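Local coordinates for protein eukaryotic Translation Initiation 4E (Schistosoma mansoni, PDB 3HXI) that binds the 7-methylguanosine cap of mRNA and, as an eIF4E, probably brings capped messages to the translation initiation machinery, at residues Y65-D70 with S136-S141; S69-K74 with Q120-V125; P73-P78 with Q168-Q173. One frame throughout, in Å; residues are numbered along the deposited sequence. Where two conformers were deposited one is given.

Overall arrangement
Following the chain from the N terminus, strand 63-68 and the loop after it supply the first partner of all three contacts. Contact 2 closes the shortest loop, from 69-74 to strand 121-127; contact 1 starts from the overlapping stretch 65-70 and reaches one strand further, to strand 134-139 of the antiparallel sheet. The centres of these two lie about 2 Å apart. Contact 3 shares P73 and K74 with contact 2, starts within the span of contact 1 and ends beyond it at 168-173, so it crosses contact 1. Together they tie the loop that carries W75 and E76 to the middle of the sheet and to the start of helix 170-175, around the cap-binding pocket.

Contact 1: residues Y65-D70 with S136-S141. With GTG (7-methyl-guanosine-5'-triphosphate-5'-guanosine), chain C.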
# COMPACT_ATOMS: atom_id res chain seq x y z
N TYR A 65 0.79 7.18 -1.55
CA TYR A 65 0.87 6.49 -0.25
C TYR A 65 -0.51 6.47 0.38
O TYR A 65 -1.14 7.54 0.50
CB TYR A 65 1.82 7.23 0.70
CG TYR A 65 3.31 7.05 0.41
CD1 TYR A 65 4.10 6.22 1.23
CD2 TYR A 65 3.93 7.70 -0.67
CE1 TYR A 65 5.46 6.04 0.98
CE2 TYR A 65 5.29 7.53 -0.94
CZ TYR A 65 6.05 6.69 -0.10
OH TYR A 65 7.40 6.48 -0.34
N MET A 66 -0.98 5.30 0.81
CA MET A 66 -2.24 5.23 1.58
C MET A 66 -2.00 4.50 2.89
O MET A 66 -1.66 3.31 2.89
CB MET A 66 -3.37 4.56 0.79
CG MET A 66 -4.71 4.57 1.58
SD MET A 66 -5.98 3.45 0.95
CE MET A 66 -5.36 1.87 1.54
N PHE A 67 -2.16 5.24 4.00
CA PHE A 67 -1.83 4.74 5.33
C PHE A 67 -2.96 4.95 6.34
O PHE A 67 -3.68 5.93 6.25
CB PHE A 67 -0.54 5.42 5.83
CG PHE A 67 0.72 4.74 5.34
CD1 PHE A 67 1.52 4.01 6.21
CD2 PHE A 67 1.06 4.79 3.99
CE1 PHE A 67 2.68 3.33 5.74
CE2 PHE A 67 2.21 4.12 3.51
CZ PHE A 67 3.01 3.39 4.39
N LYS A 68 -3.10 4.04 7.30
CA LYS A 68 -4.05 4.25 8.41
C LYS A 68 -3.71 5.62 8.97
O LYS A 68 -2.52 5.92 9.16
CB LYS A 68 -3.95 3.14 9.48
CG LYS A 68 -4.40 1.80 8.96
CD LYS A 68 -4.57 0.74 10.04
CE LYS A 68 -5.00 -0.59 9.44
NZ LYS A 68 -4.91 -1.65 10.47
N SER A 69 -4.75 6.44 9.20
CA SER A 69 -4.58 7.87 9.50
C SER A 69 -3.60 8.21 10.62
O SER A 69 -2.95 9.25 10.59
CB SER A 69 -5.94 8.52 9.79
OG SER A 69 -6.58 7.88 10.87
N ASP A 70 -3.51 7.34 11.62
CA ASP A 70 -2.60 7.60 12.75
C ASP A 70 -1.13 7.31 12.46
O ASP A 70 -0.25 7.58 13.29
CB ASP A 70 -3.04 6.82 13.99
CG ASP A 70 -4.15 7.53 14.75
OD1 ASP A 70 -4.26 8.77 14.63
OD2 ASP A 70 -4.90 6.84 15.47
N SER A 136 3.86 -1.66 -2.91
CA SER A 136 4.35 -2.17 -1.63
C SER A 136 3.20 -2.14 -0.64
O SER A 136 2.34 -1.27 -0.72
CB SER A 136 5.46 -1.26 -1.09
OG SER A 136 6.66 -1.42 -1.82
N VAL A 137 3.22 -3.06 0.32
CA VAL A 137 2.36 -2.96 1.49
C VAL A 137 3.28 -2.99 2.70
O VAL A 137 4.06 -3.93 2.88
CB VAL A 137 1.38 -4.12 1.58
CG1 VAL A 137 0.68 -4.13 2.95
CG2 VAL A 137 0.37 -4.06 0.44
N TRP A 138 3.16 -1.97 3.53
CA TRP A 138 3.98 -1.81 4.73
C TRP A 138 3.26 -2.42 5.92
O TRP A 138 2.05 -2.18 6.11
CB TRP A 138 4.16 -0.31 4.97
CG TRP A 138 5.14 0.37 4.04
CD1 TRP A 138 5.42 0.06 2.73
CD2 TRP A 138 5.96 1.49 4.38
NE1 TRP A 138 6.37 0.94 2.23
CE2 TRP A 138 6.72 1.82 3.23
CE3 TRP A 138 6.12 2.26 5.55
CZ2 TRP A 138 7.65 2.87 3.22
CZ3 TRP A 138 7.04 3.29 5.54
CH2 TRP A 138 7.78 3.61 4.37
N LEU A 139 4.01 -3.21 6.69
CA LEU A 139 3.52 -4.00 7.82
C LEU A 139 4.23 -3.53 9.08
O LEU A 139 5.36 -3.04 9.01
CB LEU A 139 3.85 -5.48 7.61
CG LEU A 139 3.16 -6.21 6.45
CD1 LEU A 139 3.26 -7.73 6.63
CD2 LEU A 139 1.69 -5.83 6.37
N THR A 140 3.60 -3.70 10.23
CA THR A 140 4.14 -3.10 11.47
C THR A 140 5.31 -3.86 12.11
O THR A 140 6.08 -3.27 12.89
CB THR A 140 3.02 -2.87 12.50
OG1 THR A 140 3.50 -2.00 13.54
CG2 THR A 140 2.56 -4.18 13.10
N SER A 141 5.42 -5.16 11.82
CA SER A 141 6.54 -5.97 12.31
C SER A 141 7.35 -6.55 11.15
O SER A 141 6.92 -6.48 10.00
CB SER A 141 6.03 -7.09 13.21
OG SER A 141 5.57 -8.17 12.41
PA GTG C . 12.58 5.04 -3.13
O1A GTG C . 11.86 6.15 -3.86
O2A GTG C . 11.83 3.95 -2.39
O3A GTG C . 13.67 4.31 -4.04
PB GTG C . 13.90 4.39 -5.62
O1B GTG C . 12.63 4.07 -6.37
O2B GTG C . 15.16 3.57 -5.88
O3B GTG C . 14.32 5.94 -5.78
N9A GTG C . 13.21 7.47 1.61
C8A GTG C . 12.29 6.61 1.17
N7A GTG C . 11.44 6.34 2.19
C7X GTG C . 10.28 5.41 2.06
C5A GTG C . 11.84 7.05 3.24
C6A GTG C . 11.32 7.14 4.54
O6A GTG C . 10.31 6.51 4.92
N1A GTG C . 11.97 7.94 5.42
C2A GTG C . 13.08 8.65 5.02
N2A GTG C . 13.74 9.46 5.87
N3A GTG C . 13.57 8.55 3.77
C4A GTG C . 12.95 7.76 2.87
O5D GTG C . 13.47 5.76 -2.03
C5D GTG C . 14.42 6.73 -2.45
C4D GTG C . 15.05 7.36 -1.22
O4D GTG C . 14.06 8.11 -0.53
C3D GTG C . 15.58 6.35 -0.22
O3D GTG C . 16.87 5.87 -0.58
C2D GTG C . 15.58 7.18 1.05
O2D GTG C . 16.76 8.00 1.09
C1D GTG C . 14.35 8.06 0.86
PG GTG C . 14.51 6.75 -7.15
O1G GTG C . 13.81 6.13 -8.31
O2G GTG C . 15.97 7.13 -7.27
O5E GTG C . 13.72 8.09 -6.75
C5E GTG C . 12.29 8.09 -6.67
C4E GTG C . 11.79 9.49 -6.38
O4E GTG C . 12.27 9.89 -5.09
C3E GTG C . 12.31 10.53 -7.36
O3E GTG C . 11.34 11.58 -7.41
C2E GTG C . 13.57 11.07 -6.69
O2E GTG C . 13.89 12.41 -7.12
C1E GTG C . 13.14 11.04 -5.23
N9B GTG C . 14.19 10.88 -4.21
C8B GTG C . 14.97 9.67 -4.33
N7B GTG C . 15.86 9.81 -3.18
C5B GTG C . 15.54 10.96 -2.51
C6B GTG C . 16.06 11.60 -1.30
O6B GTG C . 17.01 11.03 -0.69
N1B GTG C . 15.51 12.79 -0.91
C2B GTG C . 14.48 13.38 -1.61
N2B GTG C . 13.93 14.55 -1.21
N3B GTG C . 13.95 12.83 -2.73
C4B GTG C . 14.43 11.65 -3.19
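The aromatic part of this contact is an offset edge-to-face pair in which F67 turns its edge toward the face of W138. The ring centroids, that of the indole taken on its six-membered ring, stand 5.3 Å apart with the planes at 87°, almost perpendicular. F67 CZ does most of the touching: it lies over the indole toward its rim and approaches W138 CE3 to 3.5 Å, while F67 CE1 adds a second contact to the same atom. W138 has CG beside its backbone N (chi1 -76°), which brings the indole across to F67.

Looser apolar packing joins Y65 to the same indole, Y65 CE1 reaching W138 CZ2 at 4.5 Å.

Ligand contacts form the third group. The methyl carbon C7X of the cap base lies at the edge of the W138 ring, near its plane, 3.8 Å from W138 CZ2; Y65 OH is 3.9 Å from the same methyl. These two aromatic side chains thus border the methyl group that marks the cap.

Strand 121-127 runs between strands 63-68 and 134-139, and its V125 side chain touches both Y65 and W138. Behind the sheet, M66 packs on helix 96-108 and V137 on helices 96-108 and 145-159.

Contact 2: residues S69-K74 with Q120-V125. With GTG (7-methyl-guanosine-5'-triphosphate-5'-guanosine), chain C.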
# COMPACT_ATOMS: atom_id res chain seq x y z
N SER A 69 -4.75 6.44 9.20
CA SER A 69 -4.58 7.87 9.50
C SER A 69 -3.60 8.21 10.62
O SER A 69 -2.95 9.25 10.59
CB SER A 69 -5.94 8.52 9.79
OG SER A 69 -6.58 7.88 10.87
N ASP A 70 -3.51 7.34 11.62
CA ASP A 70 -2.60 7.60 12.75
C ASP A 70 -1.13 7.31 12.46
O ASP A 70 -0.25 7.58 13.29
CB ASP A 70 -3.04 6.82 13.99
CG ASP A 70 -4.15 7.53 14.75
OD1 ASP A 70 -4.26 8.77 14.63
OD2 ASP A 70 -4.90 6.84 15.47
N ILE A 71 -0.87 6.77 11.27
CA ILE A 71 0.47 6.33 10.89
C ILE A 71 1.01 7.22 9.79
O ILE A 71 0.45 7.28 8.69
CB ILE A 71 0.46 4.87 10.37
CG1 ILE A 71 -0.23 3.95 11.38
CG2 ILE A 71 1.90 4.41 10.06
CD1 ILE A 71 -0.37 2.52 10.92
N MET A 72 2.10 7.93 10.08
CA MET A 72 2.78 8.72 9.08
C MET A 72 3.39 7.79 8.04
O MET A 72 3.87 6.70 8.39
CB MET A 72 3.86 9.59 9.72
CG MET A 72 3.31 10.80 10.46
SD MET A 72 4.62 11.79 11.20
CE MET A 72 5.17 10.68 12.51
N PRO A 73 3.33 8.17 6.76
CA PRO A 73 3.88 7.31 5.71
C PRO A 73 5.40 7.42 5.59
O PRO A 73 5.91 7.84 4.55
CB PRO A 73 3.20 7.85 4.44
CG PRO A 73 3.03 9.29 4.72
CD PRO A 73 2.72 9.40 6.19
N LYS A 74 6.13 7.05 6.64
CA LYS A 74 7.58 7.11 6.61
C LYS A 74 8.16 6.15 7.63
O LYS A 74 7.47 5.77 8.59
CB LYS A 74 8.10 8.55 6.82
CG LYS A 74 7.83 9.16 8.18
CD LYS A 74 7.94 10.70 8.16
CE LYS A 74 9.39 11.21 8.29
NZ LYS A 74 9.45 12.58 8.93
N GLN A 120 -1.56 -5.93 11.47
CA GLN A 120 -0.20 -5.78 10.94
C GLN A 120 -0.14 -4.64 9.93
O GLN A 120 0.94 -4.08 9.69
CB GLN A 120 0.28 -7.07 10.26
CG GLN A 120 0.85 -8.12 11.17
CD GLN A 120 2.04 -7.59 11.95
OE1 GLN A 120 3.08 -7.22 11.38
NE2 GLN A 120 1.89 -7.54 13.26
N ILE A 121 -1.28 -4.31 9.33
CA ILE A 121 -1.29 -3.41 8.17
C ILE A 121 -1.03 -1.97 8.56
O ILE A 121 -1.71 -1.41 9.44
CB ILE A 121 -2.62 -3.51 7.34
CG1 ILE A 121 -2.85 -4.94 6.80
CG2 ILE A 121 -2.66 -2.44 6.22
CD1 ILE A 121 -1.81 -5.46 5.80
N CYS A 122 -0.04 -1.36 7.90
CA CYS A 122 0.21 0.07 8.04
C CYS A 122 -0.31 0.85 6.84
O CYS A 122 -1.05 1.81 6.99
CB CYS A 122 1.70 0.33 8.22
SG CYS A 122 2.34 -0.37 9.75
N GLY A 123 0.09 0.43 5.64
CA GLY A 123 -0.32 1.16 4.44
C GLY A 123 0.18 0.56 3.14
O GLY A 123 0.83 -0.49 3.15
N ALA A 124 -0.13 1.23 2.04
CA ALA A 124 0.25 0.79 0.69
C ALA A 124 0.92 1.94 -0.07
O ALA A 124 0.67 3.13 0.21
CB ALA A 124 -0.97 0.28 -0.07
N VAL A 125 1.76 1.59 -1.03
CA VAL A 125 2.56 2.58 -1.77
C VAL A 125 2.62 2.17 -3.25
O VAL A 125 2.90 1.02 -3.55
CB VAL A 125 4.02 2.64 -1.25
CG1 VAL A 125 4.80 3.82 -1.89
CG2 VAL A 125 4.06 2.75 0.28
PA GTG C . 12.58 5.04 -3.13
O1A GTG C . 11.86 6.15 -3.86
O2A GTG C . 11.83 3.95 -2.39
O3A GTG C . 13.67 4.31 -4.04
PB GTG C . 13.90 4.39 -5.62
O1B GTG C . 12.63 4.07 -6.37
O2B GTG C . 15.16 3.57 -5.88
O3B GTG C . 14.32 5.94 -5.78
N9A GTG C . 13.21 7.47 1.61
C8A GTG C . 12.29 6.61 1.17
N7A GTG C . 11.44 6.34 2.19
C7X GTG C . 10.28 5.41 2.06
C5A GTG C . 11.84 7.05 3.24
C6A GTG C . 11.32 7.14 4.54
O6A GTG C . 10.31 6.51 4.92
N1A GTG C . 11.97 7.94 5.42
C2A GTG C . 13.08 8.65 5.02
N2A GTG C . 13.74 9.46 5.87
N3A GTG C . 13.57 8.55 3.77
C4A GTG C . 12.95 7.76 2.87
O5D GTG C . 13.47 5.76 -2.03
C5D GTG C . 14.42 6.73 -2.45
C4D GTG C . 15.05 7.36 -1.22
O4D GTG C . 14.06 8.11 -0.53
C3D GTG C . 15.58 6.35 -0.22
O3D GTG C . 16.87 5.87 -0.58
C2D GTG C . 15.58 7.18 1.05
O2D GTG C . 16.76 8.00 1.09
C1D GTG C . 14.35 8.06 0.86
PG GTG C . 14.51 6.75 -7.15
O1G GTG C . 13.81 6.13 -8.31
O2G GTG C . 15.97 7.13 -7.27
O5E GTG C . 13.72 8.09 -6.75
C5E GTG C . 12.29 8.09 -6.67
C4E GTG C . 11.79 9.49 -6.38
O4E GTG C . 12.27 9.89 -5.09
C3E GTG C . 12.31 10.53 -7.36
O3E GTG C . 11.34 11.58 -7.41
C2E GTG C . 13.57 11.07 -6.69
O2E GTG C . 13.89 12.41 -7.12
C1E GTG C . 13.14 11.04 -5.23
N9B GTG C . 14.19 10.88 -4.21
C8B GTG C . 14.97 9.67 -4.33
N7B GTG C . 15.86 9.81 -3.18
C5B GTG C . 15.54 10.96 -2.51
C6B GTG C . 16.06 11.60 -1.30
O6B GTG C . 17.01 11.03 -0.69
N1B GTG C . 15.51 12.79 -0.91
C2B GTG C . 14.48 13.38 -1.61
N2B GTG C . 13.93 14.55 -1.21
N3B GTG C . 13.95 12.83 -2.73
C4B GTG C . 14.43 11.65 -3.19
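I71 reaches C122 with the far end of its side chain. Its CB points toward strand 121-127, and there the chain branches. The branch CG2 heads along its own loop and packs against D77, whose carboxylate also accepts a hydrogen bond from the backbone N of M72. The other branch, CG1, lies beside the backbone N (chi1 -53°) and continues extended (chi2 176°), carrying CD1 across to the strand. That terminal methyl makes the contact: I71 CD1 sits 3.8 Å from C122 CA and 4.0 Å from C122 CB, with C122 SG slightly farther from I71 CD1 at 4.1 Å. It thus rests on the root of the cysteine side chain as well as on its sulfur. A more distant approach brings I71 CD1 within 4.4 Å of the carbonyl O of I121.

The strand has a classic beta bulge at this place: C122 and G123 both face W138 of the adjoining strand 134-139, and the backbones of both are hydrogen-bonded to it. On its other side, the backbone of C122 pairs with K68 of strand 63-68.

Beyond I71 the loop makes an inverse gamma turn centred on P73, whose side chain packs on Y65 and F67. K74 follows at the cap, its CA 3.3 Å from O6A of the methylguanine, while K74 NZ forms a salt bridge with D30.

Contact 3: residues P73-P78 with Q168-Q173; sequences PKWEDP and QPVSDQ. With GTG (7-methyl-guanosine-5'-triphosphate-5'-guanosine), chain C.
W75 fills the tight part of this contact, with its indole set between V170 and the methylguanine of the cap. V170 CG1 lies over one face in a CH-pi contact, 4.0 Å from the centroid of the five-membered ring. The base covers the opposite face, its C6A 3.4 Å from W75 CD2. At the indole edge, W75 NE1 donates to Q173 OE1 at 2.9 Å; the N-H arrives well above the amide's carbonyl plane, 57° out of it. The Q173 amide is gripped at both ends, since NE2 donates to the Q168 backbone O at 3.0 Å, fixing its rotation.

On the looser side E76, partly exposed, has its CB pointing away from 168-173. A bend at chi2 (75°) brings its carboxylate round to the base instead, where OE1 accepts from cap N1A at 2.9 Å and OE2 accepts weakly from N2A. R174, the next residue of helix 170-175, forms a salt bridge with E76 OE2.

The W75 backbone N, meanwhile, donates to cap O6A at 2.8 Å. The rings of W138 and W75 meet with their planes about 10° apart. The positive charge expected on 7-methylated guanine would probably favour both the indole stack and the E76 carboxylate.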
# COMPACT_ATOMS: atom_id res chain seq x y z
N PRO A 73 3.33 8.17 6.76
CA PRO A 73 3.88 7.31 5.71
C PRO A 73 5.40 7.42 5.59
O PRO A 73 5.91 7.84 4.55
CB PRO A 73 3.20 7.85 4.44
CG PRO A 73 3.03 9.29 4.72
CD PRO A 73 2.72 9.40 6.19
N LYS A 74 6.13 7.05 6.64
CA LYS A 74 7.58 7.11 6.61
C LYS A 74 8.16 6.15 7.63
O LYS A 74 7.47 5.77 8.59
CB LYS A 74 8.10 8.55 6.82
CG LYS A 74 7.83 9.16 8.18
CD LYS A 74 7.94 10.70 8.16
CE LYS A 74 9.39 11.21 8.29
NZ LYS A 74 9.45 12.58 8.93
N TRP A 75 9.40 5.72 7.41
CA TRP A 75 10.00 4.68 8.24
C TRP A 75 10.03 5.13 9.69
O TRP A 75 9.94 4.30 10.61
CB TRP A 75 11.44 4.40 7.81
CG TRP A 75 11.62 3.82 6.42
CD1 TRP A 75 10.85 2.85 5.82
CD2 TRP A 75 12.66 4.15 5.49
NE1 TRP A 75 11.33 2.59 4.55
CE2 TRP A 75 12.45 3.35 4.33
CE3 TRP A 75 13.75 5.02 5.53
CZ2 TRP A 75 13.29 3.42 3.23
CZ3 TRP A 75 14.60 5.08 4.42
CH2 TRP A 75 14.36 4.29 3.28
N GLU A 76 10.14 6.44 9.87
CA GLU A 76 10.36 7.03 11.20
C GLU A 76 9.20 6.88 12.20
O GLU A 76 9.42 6.99 13.43
CB GLU A 76 10.81 8.49 11.06
CG GLU A 76 12.24 8.64 10.49
CD GLU A 76 12.36 8.37 8.98
OE1 GLU A 76 11.37 8.48 8.23
OE2 GLU A 76 13.48 8.02 8.55
N ASP A 77 8.00 6.59 11.70
CA ASP A 77 6.82 6.33 12.53
C ASP A 77 6.99 5.08 13.39
O ASP A 77 7.49 4.06 12.90
CB ASP A 77 5.57 6.18 11.65
CG ASP A 77 4.28 6.29 12.44
OD1 ASP A 77 3.69 7.38 12.43
OD2 ASP A 77 3.86 5.30 13.07
N PRO A 78 6.57 5.15 14.68
CA PRO A 78 6.72 4.03 15.63
C PRO A 78 6.11 2.76 15.08
O PRO A 78 6.65 1.66 15.29
CB PRO A 78 5.93 4.49 16.86
CG PRO A 78 5.90 5.97 16.77
CD PRO A 78 5.93 6.32 15.32
N GLN A 168 10.77 -7.14 2.86
CA GLN A 168 12.00 -6.40 3.16
C GLN A 168 11.79 -5.57 4.40
O GLN A 168 11.00 -4.62 4.39
CB GLN A 168 12.38 -5.49 1.98
CG GLN A 168 12.46 -6.23 0.69
CD GLN A 168 12.67 -5.32 -0.50
OE1 GLN A 168 12.39 -4.11 -0.46
NE2 GLN A 168 13.18 -5.91 -1.59
N PRO A 169 12.49 -5.93 5.49
CA PRO A 169 12.44 -5.14 6.70
C PRO A 169 12.93 -3.74 6.42
O PRO A 169 13.74 -3.53 5.49
CB PRO A 169 13.41 -5.88 7.64
CG PRO A 169 13.45 -7.28 7.12
CD PRO A 169 13.40 -7.08 5.62
N VAL A 170 12.44 -2.79 7.21
CA VAL A 170 12.87 -1.38 7.12
C VAL A 170 14.40 -1.23 7.13
O VAL A 170 14.96 -0.46 6.37
CB VAL A 170 12.19 -0.52 8.23
CG1 VAL A 170 12.77 0.88 8.25
CG2 VAL A 170 10.68 -0.43 7.97
N SER A 171 15.08 -1.98 7.98
CA SER A 171 16.55 -1.90 8.03
C SER A 171 17.18 -2.11 6.64
O SER A 171 18.06 -1.34 6.20
CB SER A 171 17.11 -2.88 9.07
OG SER A 171 16.68 -4.21 8.82
N ASP A 172 16.68 -3.12 5.91
CA ASP A 172 17.14 -3.39 4.55
C ASP A 172 16.74 -2.30 3.56
O ASP A 172 17.49 -2.01 2.63
CB ASP A 172 16.62 -4.76 4.06
CG ASP A 172 17.17 -5.92 4.88
OD1 ASP A 172 18.18 -5.77 5.59
OD2 ASP A 172 16.56 -7.01 4.83
N GLN A 173 15.55 -1.71 3.75
CA GLN A 173 15.10 -0.60 2.92
C GLN A 173 16.01 0.62 3.11
O GLN A 173 16.42 1.25 2.14
CB GLN A 173 13.65 -0.21 3.24
CG GLN A 173 12.60 -1.27 2.89
CD GLN A 173 11.20 -0.85 3.29
OE1 GLN A 173 10.76 0.24 2.99
NE2 GLN A 173 10.50 -1.71 4.00
PA GTG C . 12.58 5.04 -3.13
O1A GTG C . 11.86 6.15 -3.86
O2A GTG C . 11.83 3.95 -2.39
O3A GTG C . 13.67 4.31 -4.04
PB GTG C . 13.90 4.39 -5.62
O1B GTG C . 12.63 4.07 -6.37
O2B GTG C . 15.16 3.57 -5.88
O3B GTG C . 14.32 5.94 -5.78
N9A GTG C . 13.21 7.47 1.61
C8A GTG C . 12.29 6.61 1.17
N7A GTG C . 11.44 6.34 2.19
C7X GTG C . 10.28 5.41 2.06
C5A GTG C . 11.84 7.05 3.24
C6A GTG C . 11.32 7.14 4.54
O6A GTG C . 10.31 6.51 4.92
N1A GTG C . 11.97 7.94 5.42
C2A GTG C . 13.08 8.65 5.02
N2A GTG C . 13.74 9.46 5.87
N3A GTG C . 13.57 8.55 3.77
C4A GTG C . 12.95 7.76 2.87
O5D GTG C . 13.47 5.76 -2.03
C5D GTG C . 14.42 6.73 -2.45
C4D GTG C . 15.05 7.36 -1.22
O4D GTG C . 14.06 8.11 -0.53
C3D GTG C . 15.58 6.35 -0.22
O3D GTG C . 16.87 5.87 -0.58
C2D GTG C . 15.58 7.18 1.05
O2D GTG C . 16.76 8.00 1.09
C1D GTG C . 14.35 8.06 0.86
PG GTG C . 14.51 6.75 -7.15
O1G GTG C . 13.81 6.13 -8.31
O2G GTG C . 15.97 7.13 -7.27
O5E GTG C . 13.72 8.09 -6.75
C5E GTG C . 12.29 8.09 -6.67
C4E GTG C . 11.79 9.49 -6.38
O4E GTG C . 12.27 9.89 -5.09
C3E GTG C . 12.31 10.53 -7.36
O3E GTG C . 11.34 11.58 -7.41
C2E GTG C . 13.57 11.07 -6.69
O2E GTG C . 13.89 12.41 -7.12
C1E GTG C . 13.14 11.04 -5.23
N9B GTG C . 14.19 10.88 -4.21
C8B GTG C . 14.97 9.67 -4.33
N7B GTG C . 15.86 9.81 -3.18
C5B GTG C . 15.54 10.96 -2.51
C6B GTG C . 16.06 11.60 -1.30
O6B GTG C . 17.01 11.03 -0.69
N1B GTG C . 15.51 12.79 -0.91
C2B GTG C . 14.48 13.38 -1.61
N2B GTG C . 13.93 14.55 -1.21
N3B GTG C . 13.95 12.83 -2.73
C4B GTG C . 14.43 11.65 -3.19